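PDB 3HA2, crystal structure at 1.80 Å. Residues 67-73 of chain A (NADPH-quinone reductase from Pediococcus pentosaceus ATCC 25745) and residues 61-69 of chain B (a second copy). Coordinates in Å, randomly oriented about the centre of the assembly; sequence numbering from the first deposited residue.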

# COMPACT_ATOMS: atom_id res chain seq x y z
N PRO A 67 -0.75 0.13 -6.99
CA PRO A 67 -1.80 1.07 -7.38
C PRO A 67 -3.07 0.86 -6.55
O PRO A 67 -3.32 -0.24 -6.02
N ALA A 68 -3.87 1.90 -6.45
CA ALA A 68 -5.07 1.87 -5.63
C ALA A 68 -6.07 0.76 -6.03
O ALA A 68 -6.72 0.18 -5.17
N LEU A 69 -6.21 0.49 -7.33
CA LEU A 69 -7.16 -0.56 -7.74
C LEU A 69 -6.75 -1.92 -7.20
O LEU A 69 -7.61 -2.70 -6.79
N LEU A 70 -5.45 -2.22 -7.15
CA LEU A 70 -5.03 -3.49 -6.54
C LEU A 70 -5.31 -3.50 -5.03
O LEU A 70 -5.73 -4.51 -4.48
N LYS A 71 -5.08 -2.36 -4.36
CA LYS A 71 -5.34 -2.28 -2.93
C LYS A 71 -6.84 -2.46 -2.68
O LYS A 71 -7.23 -3.13 -1.73
N GLN A 72 -7.67 -1.88 -3.55
CA GLN A 72 -9.12 -2.08 -3.44
C GLN A 72 -9.51 -3.55 -3.56
O GLN A 72 -10.36 -4.04 -2.83
N TRP A 73 -8.87 -4.26 -4.50
CA TRP A 73 -9.13 -5.70 -4.69
C TRP A 73 -8.72 -6.47 -3.44
O TRP A 73 -9.45 -7.34 -2.98
N LEU B 61 -5.39 0.12 9.41
CA LEU B 61 -4.50 -0.81 8.72
C LEU B 61 -5.34 -1.90 8.05
O LEU B 61 -6.00 -2.68 8.72
N TYR B 62 -5.31 -1.93 6.72
CA TYR B 62 -6.06 -2.90 5.95
C TYR B 62 -5.04 -3.78 5.24
O TYR B 62 -4.35 -3.30 4.35
N TRP B 63 -4.95 -5.06 5.61
CA TRP B 63 -3.91 -5.97 5.09
C TRP B 63 -2.53 -5.29 5.08
O TRP B 63 -1.84 -5.24 4.05
N TYR B 64 -2.15 -4.74 6.23
CA TYR B 64 -0.78 -4.28 6.48
C TYR B 64 -0.42 -3.02 5.69
O TYR B 64 0.75 -2.65 5.60
N SER B 65 -1.43 -2.36 5.15
CA SER B 65 -1.23 -1.11 4.43
C SER B 65 -2.42 -0.15 4.56
O SER B 65 -3.45 -0.49 5.14
N ALA B 66 -2.26 1.06 4.04
CA ALA B 66 -3.37 2.02 4.03
C ALA B 66 -4.47 1.52 3.09
O ALA B 66 -4.17 0.80 2.14
N PRO B 67 -5.72 1.91 3.37
CA PRO B 67 -6.88 1.63 2.51
C PRO B 67 -6.72 2.20 1.12
O PRO B 67 -5.96 3.16 0.91
N ALA B 68 -7.43 1.61 0.16
CA ALA B 68 -7.39 2.04 -1.23
C ALA B 68 -7.67 3.53 -1.41
O ALA B 68 -7.07 4.15 -2.29
N LEU B 69 -8.59 4.09 -0.61
CA LEU B 69 -8.93 5.53 -0.68
C LEU B 69 -7.67 6.40 -0.52
O LEU B 69 -7.44 7.32 -1.31

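Lys A71 anchors the contact between the two copies, its ammonium group held by backbone carbonyls of chain B. Its NZ donates a hydrogen bond of 2.8 Å to Tyr B62 O and another of 2.9 Å to Ala B66 O; a further hydrogen bond of NZ goes to a residue just outside the two stretches. The CA-to-CB bond of Lys A71 points toward chain B, and the chain leaves the helix with chi1 t and chi2 p, passes through an off-well chi3 of -133° and ends with chi4 m. This bent course brings the amine to the turn from Tyr B62 to Ser B65, a type I' beta turn closed by the backbone hydrogen bonds Tyr B62 N to Ser B65 O (2.8 Å) and Ser B65 N to Tyr B62 O (3.2 Å). Tyr B62 O thus accepts from both the turn and the lysine.

Ser B65, chi1 p, also points toward chain A and sets its hydroxyl beside the end of the lysine: OG lies 3.1 Å from Lys A71 CE and 3.3 Å from Lys A71 NZ. Tyr B62 starts toward chain A, so that its CB comes within 3.4 Å of Lys A71 NZ, but with chi1 m the ring leads away and the contact stays at the base of the side chain. Trp B63, chi1 m, points toward chain A yet stops short of contact, its NE1 hydrogen-bonded elsewhere in the structure.

Nearer the backbone than the amine, CB and CG of Lys A71 pack against Ala B68 at the start of the chain B helix, where Pro B67 occupies the N-cap position. Lys A71 CG is 3.7 Å from Ala B68 N, and Lys A71 CB is 4.2 Å from Ala B68 CB. The methyl of Ala B68 points toward chain A and rests against the first turn of the opposing helix, 3.7 Å from Ala A68 O and 3.5 Å from Gln A72 N. Those two chain A atoms are themselves joined by a helical hydrogen bond, Gln A72 N to Ala A68 O at 2.8 Å, so the methyl packs against backbone whose polar groups are already paired. The small side chain suits this close approach: Ala A68 CA and Ala B68 CA are just 5.0 Å apart. Gln A72, chi1 t and chi2 p, leaves sideways and brings NE2 to 3.6 Å from Ala B68 CB. Leu A69, Leu A70 and Trp A73, all chi1 t, point away from chain B, as Leu B61 and Leu B69 do from chain A.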

# COMPACT_ATOMS: atom_id res chain seq x y z
CB PRO A 67 -2.09 0.72 -8.85
CG PRO A 67 -0.89 -0.03 -9.30
CD PRO A 67 -0.30 -0.70 -8.12
CB ALA A 68 -5.74 3.22 -5.66
CB LEU A 69 -7.36 -0.64 -9.27
CG LEU A 69 -8.57 -1.54 -9.68
CD1 LEU A 69 -9.89 -1.14 -9.02
CD2 LEU A 69 -8.78 -1.61 -11.18
CB LEU A 70 -3.56 -3.83 -6.83
CG LEU A 70 -3.09 -5.18 -6.24
CD1 LEU A 70 -3.91 -6.38 -6.77
CD2 LEU A 70 -1.61 -5.41 -6.49
CB LYS A 71 -4.87 -0.94 -2.37
CG LYS A 71 -4.94 -0.87 -0.86
CD LYS A 71 -3.91 -1.83 -0.25
CE LYS A 71 -4.49 -2.69 0.86
NZ LYS A 71 -5.06 -1.92 2.01
CB GLN A 72 -9.89 -1.24 -4.45
CG GLN A 72 -11.42 -1.21 -4.20
CD GLN A 72 -11.77 -0.53 -2.89
OE1 GLN A 72 -11.86 -1.16 -1.84
NE2 GLN A 72 -11.89 0.79 -2.93
CB TRP A 73 -8.34 -6.14 -5.93
CG TRP A 73 -8.44 -7.58 -6.37
CD1 TRP A 73 -9.33 -8.12 -7.25
CD2 TRP A 73 -7.51 -8.61 -6.04
NE1 TRP A 73 -9.04 -9.46 -7.45
CE2 TRP A 73 -7.94 -9.79 -6.71
CE3 TRP A 73 -6.40 -8.68 -5.20
CZ2 TRP A 73 -7.26 -11.01 -6.59
CZ3 TRP A 73 -5.70 -9.90 -5.10
CH2 TRP A 73 -6.15 -11.04 -5.79
CB LEU B 61 -3.55 -1.46 9.74
CG LEU B 61 -2.33 -2.15 9.14
CD1 LEU B 61 -1.35 -1.13 8.56
CD2 LEU B 61 -1.66 -3.02 10.21
CB TYR B 62 -6.89 -2.16 4.90
CG TYR B 62 -8.23 -1.64 5.36
CD1 TYR B 62 -8.60 -1.64 6.72
CD2 TYR B 62 -9.14 -1.14 4.43
CE1 TYR B 62 -9.86 -1.18 7.12
CE2 TYR B 62 -10.39 -0.68 4.83
CZ TYR B 62 -10.73 -0.69 6.17
OH TYR B 62 -11.98 -0.24 6.54
CB TRP B 63 -4.27 -6.54 3.69
CG TRP B 63 -5.46 -7.48 3.71
CD1 TRP B 63 -6.65 -7.32 3.04
CD2 TRP B 63 -5.60 -8.69 4.47
NE1 TRP B 63 -7.50 -8.35 3.31
CE2 TRP B 63 -6.89 -9.22 4.18
CE3 TRP B 63 -4.76 -9.40 5.34
CZ2 TRP B 63 -7.36 -10.41 4.76
CZ3 TRP B 63 -5.22 -10.58 5.90
CH2 TRP B 63 -6.51 -11.08 5.60
CB TYR B 64 0.23 -5.42 6.24
CG TYR B 64 -0.15 -6.67 7.00
CD1 TYR B 64 0.09 -6.78 8.37
CD2 TYR B 64 -0.80 -7.73 6.36
CE1 TYR B 64 -0.29 -7.93 9.08
CE2 TYR B 64 -1.22 -8.87 7.06
CZ TYR B 64 -0.95 -8.97 8.41
OH TYR B 64 -1.34 -10.10 9.10
CB SER B 65 -0.90 -1.40 2.96
OG SER B 65 -1.85 -2.29 2.40
CB ALA B 66 -2.88 3.40 3.57
CB PRO B 67 -8.04 2.35 3.21
CG PRO B 67 -7.57 2.57 4.59
CD PRO B 67 -6.10 2.70 4.55
CB ALA B 68 -8.42 1.24 -2.06
CB LEU B 69 -9.98 5.89 0.38
CG LEU B 69 -10.40 7.37 0.53
CD1 LEU B 69 -10.88 7.93 -0.82
CD2 LEU B 69 -11.48 7.51 1.61